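Local coordinates for Non-structural protein 3 (Porcine deltacoronavirus, PDB 6LN0) that is a multidomain coronavirus replicase protein that joins a macro domain, probably an ADP-ribose-binding module, to a zinc-bearing papain-like protease, probably cleaving the viral polyprotein, at residues L52-Y57 with T73-A78. Sequence-based numbering, arbitrary orientation.
Sequences LAGPKY and TDSFDA
Helix 44-53 ends at Ala53, and Gly54 (phi 111°, psi 180°) breaks the chain before helix 55-64, as its N-cap. Against this helix-helix junction runs the chain leaving strand 71-74. Thr73, extended and paired through its backbone with Ile86, turns CB toward segment 52-57, its CG2 3.9 Å from Tyr57 CE1 at the ring edge. Asp74 opens an Asx turn, its OD1 accepting from Phe76 N at 2.8 Å. At Ser75 the chain bends, CB pointing away and OG bonded to Val83 O; Ser75 O lies 3.8 Å from Ala53 CB. The junction packs on the macro domain's mixed beta-sheet, Ala53 and Tyr57 touching Ile86 of strand 83-89, antiparallel to 71-74, one of the two outermost strands. Phe76 takes positive phi (47°, psi -121°) and chi1 m, laying its ring over the start of the second helix: Tyr57 CA sits 3.8 Å from the ring centroid, almost on the normal, a CH-pi contact. Tyr57 (chi1 t) aims its ring edge at the same ring in an offset edge-to-face pair, centroids 6.0 Å apart, planes at 73°; its OH reaches His88. Asp77 opens a 3-10 turn and gives the hydrogen bond across the segments, N to Ala53 O at 2.7 Å, with CA atoms 4.4 Å apart. Its OD2 stands 3.5 Å from Gly54 CA; a CB there would clash with it and also jam against Ala53 O.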
ATOM      1  N   LEU A  52      -3.957  37.327 -36.991  1.00 64.53           N
ATOM      2  CA  LEU A  52      -2.664  37.372 -36.336  1.00 67.45           C
ATOM      3  C   LEU A  52      -1.603  37.093 -37.387  1.00 61.18           C
ATOM      4  O   LEU A  52      -0.473  37.588 -37.312  1.00 57.38           O
ATOM      5  CB  LEU A  52      -2.595  36.345 -35.207  1.00 61.75           C
ATOM      6  CG  LEU A  52      -2.390  36.832 -33.773  1.00 67.68           C
ATOM      7  CD1 LEU A  52      -2.017  35.669 -32.866  1.00 61.07           C
ATOM      8  CD2 LEU A  52      -1.325  37.902 -33.707  1.00 68.00           C
ATOM      9  N   ALA A  53      -1.982  36.281 -38.364  1.00 56.69           N
ATOM     10  CA  ALA A  53      -1.120  35.920 -39.468  1.00 56.93           C
ATOM     11  C   ALA A  53      -1.198  36.927 -40.603  1.00 62.70           C
ATOM     12  O   ALA A  53      -0.251  37.029 -41.391  1.00 55.58           O
ATOM     13  CB  ALA A  53      -1.499  34.529 -39.979  1.00 52.89           C
ATOM     14  N   GLY A  54      -2.309  37.653 -40.704  1.00 64.12           N
ATOM     15  CA  GLY A  54      -2.428  38.745 -41.629  1.00 61.97           C
ATOM     16  C   GLY A  54      -3.387  38.439 -42.753  1.00 64.85           C
ATOM     17  O   GLY A  54      -3.984  37.358 -42.825  1.00 60.82           O
ATOM     18  N   PRO A  55      -3.548  39.405 -43.662  1.00 60.95           N
ATOM     19  CA  PRO A  55      -4.507  39.238 -44.758  1.00 58.54           C
ATOM     20  C   PRO A  55      -3.960  38.392 -45.892  1.00 56.71           C
ATOM     21  O   PRO A  55      -4.713  37.645 -46.525  1.00 52.54           O
ATOM     22  CB  PRO A  55      -4.784  40.678 -45.207  1.00 59.10           C
ATOM     23  CG  PRO A  55      -3.613  41.457 -44.743  1.00 60.67           C
ATOM     24  CD  PRO A  55      -3.073  40.792 -43.525  1.00 59.73           C
ATOM     25  N   LYS A  56      -2.658  38.493 -46.167  1.00 60.15           N
ATOM     26  CA  LYS A  56      -2.071  37.596 -47.160  1.00 62.03           C
ATOM     27  C   LYS A  56      -2.199  36.140 -46.717  1.00 57.47           C
ATOM     28  O   LYS A  56      -2.375  35.240 -47.550  1.00 58.23           O
ATOM     29  CB  LYS A  56      -0.607  37.973 -47.426  1.00 62.44           C
ATOM     30  CG  LYS A  56      -0.408  39.336 -48.137  1.00 68.64           C
ATOM     31  CD  LYS A  56      -0.503  39.207 -49.672  1.00 73.02           C
ATOM     32  CE  LYS A  56      -0.446  40.558 -50.392  1.00 74.89           C
ATOM     33  NZ  LYS A  56      -1.671  40.821 -51.215  1.00 72.39           N
ATOM     34  N   TYR A  57      -2.159  35.890 -45.410  1.00 55.31           N
ATOM     35  CA  TYR A  57      -2.469  34.547 -44.919  1.00 59.19           C
ATOM     36  C   TYR A  57      -3.864  34.116 -45.364  1.00 57.89           C
ATOM     37  O   TYR A  57      -4.038  33.032 -45.937  1.00 56.04           O
ATOM     38  CB  TYR A  57      -2.325  34.501 -43.396  1.00 58.25           C
ATOM     39  CG  TYR A  57      -3.014  33.330 -42.736  1.00 61.67           C
ATOM     40  CD1 TYR A  57      -2.393  32.087 -42.651  1.00 63.85           C
ATOM     41  CD2 TYR A  57      -4.281  33.465 -42.189  1.00 63.17           C
ATOM     42  CE1 TYR A  57      -3.024  31.020 -42.061  1.00 57.54           C
ATOM     43  CE2 TYR A  57      -4.921  32.396 -41.595  1.00 64.70           C
ATOM     44  CZ  TYR A  57      -4.289  31.185 -41.533  1.00 64.22           C
ATOM     45  OH  TYR A  57      -4.936  30.136 -40.939  1.00 65.96           O
ATOM     46  N   THR A  73       1.012  25.480 -43.321  1.00 43.70           N
ATOM     47  CA  THR A  73       1.088  26.804 -43.876  1.00 41.93           C
ATOM     48  C   THR A  73       2.172  27.570 -43.138  1.00 48.63           C
ATOM     49  O   THR A  73       2.431  27.315 -41.955  1.00 50.19           O
ATOM     50  CB  THR A  73      -0.288  27.462 -43.738  1.00 43.61           C
ATOM     51  OG1 THR A  73      -1.125  27.017 -44.809  1.00 54.75           O
ATOM     52  CG2 THR A  73      -0.209  28.904 -43.789  1.00 51.87           C
ATOM     53  N   ASP A  74       2.831  28.481 -43.851  1.00 44.09           N
ATOM     54  CA  ASP A  74       3.724  29.429 -43.211  1.00 44.66           C
ATOM     55  C   ASP A  74       2.930  30.283 -42.224  1.00 47.81           C
ATOM     56  O   ASP A  74       1.710  30.348 -42.271  1.00 47.05           O
ATOM     57  CB  ASP A  74       4.398  30.292 -44.283  1.00 52.68           C
ATOM     58  CG  ASP A  74       5.565  31.091 -43.755  1.00 50.78           C
ATOM     59  OD1 ASP A  74       5.337  32.050 -42.997  1.00 57.53           O
ATOM     60  OD2 ASP A  74       6.720  30.786 -44.113  1.00 58.74           O
ATOM     61  N   SER A  75       3.628  30.942 -41.307  1.00 53.05           N
ATOM     62  CA  SER A  75       2.934  31.753 -40.309  1.00 52.56           C
ATOM     63  C   SER A  75       2.787  33.225 -40.690  1.00 57.86           C
ATOM     64  O   SER A  75       2.227  33.994 -39.897  1.00 56.51           O
ATOM     65  CB  SER A  75       3.655  31.655 -38.984  1.00 53.20           C
ATOM     66  OG  SER A  75       5.019  31.922 -39.201  1.00 55.76           O
ATOM     67  N   PHE A  76       3.302  33.645 -41.850  1.00 52.98           N
ATOM     68  CA  PHE A  76       3.132  35.006 -42.339  1.00 49.17           C
ATOM     69  C   PHE A  76       3.424  36.050 -41.268  1.00 55.92           C
ATOM     70  O   PHE A  76       4.534  36.089 -40.728  1.00 59.26           O
ATOM     71  CB  PHE A  76       1.726  35.188 -42.902  1.00 47.19           C
ATOM     72  CG  PHE A  76       1.462  34.371 -44.134  1.00 52.39           C
ATOM     73  CD1 PHE A  76       1.168  33.026 -44.038  1.00 49.62           C
ATOM     74  CD2 PHE A  76       1.527  34.947 -45.398  1.00 53.90           C
ATOM     75  CE1 PHE A  76       0.934  32.270 -45.164  1.00 48.29           C
ATOM     76  CE2 PHE A  76       1.280  34.198 -46.536  1.00 50.52           C
ATOM     77  CZ  PHE A  76       0.994  32.849 -46.421  1.00 52.11           C
ATOM     78  N   ASP A  77       2.440  36.901 -40.951  1.00 58.74           N
ATOM     79  CA  ASP A  77       2.686  37.987 -40.004  1.00 58.58           C
ATOM     80  C   ASP A  77       3.032  37.467 -38.618  1.00 63.37           C
ATOM     81  O   ASP A  77       3.852  38.078 -37.921  1.00 65.99           O
ATOM     82  CB  ASP A  77       1.478  38.918 -39.931  1.00 61.31           C
ATOM     83  CG  ASP A  77       1.555  40.065 -40.942  1.00 74.49           C
ATOM     84  OD1 ASP A  77       2.390  40.974 -40.725  1.00 80.69           O
ATOM     85  OD2 ASP A  77       0.782  40.067 -41.943  1.00 74.73           O
ATOM     86  N   ALA A  78       2.450  36.334 -38.208  1.00 56.89           N
ATOM     87  CA  ALA A  78       2.687  35.805 -36.870  1.00 60.19           C
ATOM     88  C   ALA A  78       4.104  35.301 -36.663  1.00 61.32           C
ATOM     89  O   ALA A  78       4.458  34.965 -35.525  1.00 62.41           O
ATOM     90  CB  ALA A  78       1.710  34.674 -36.560  1.00 60.30           C
TER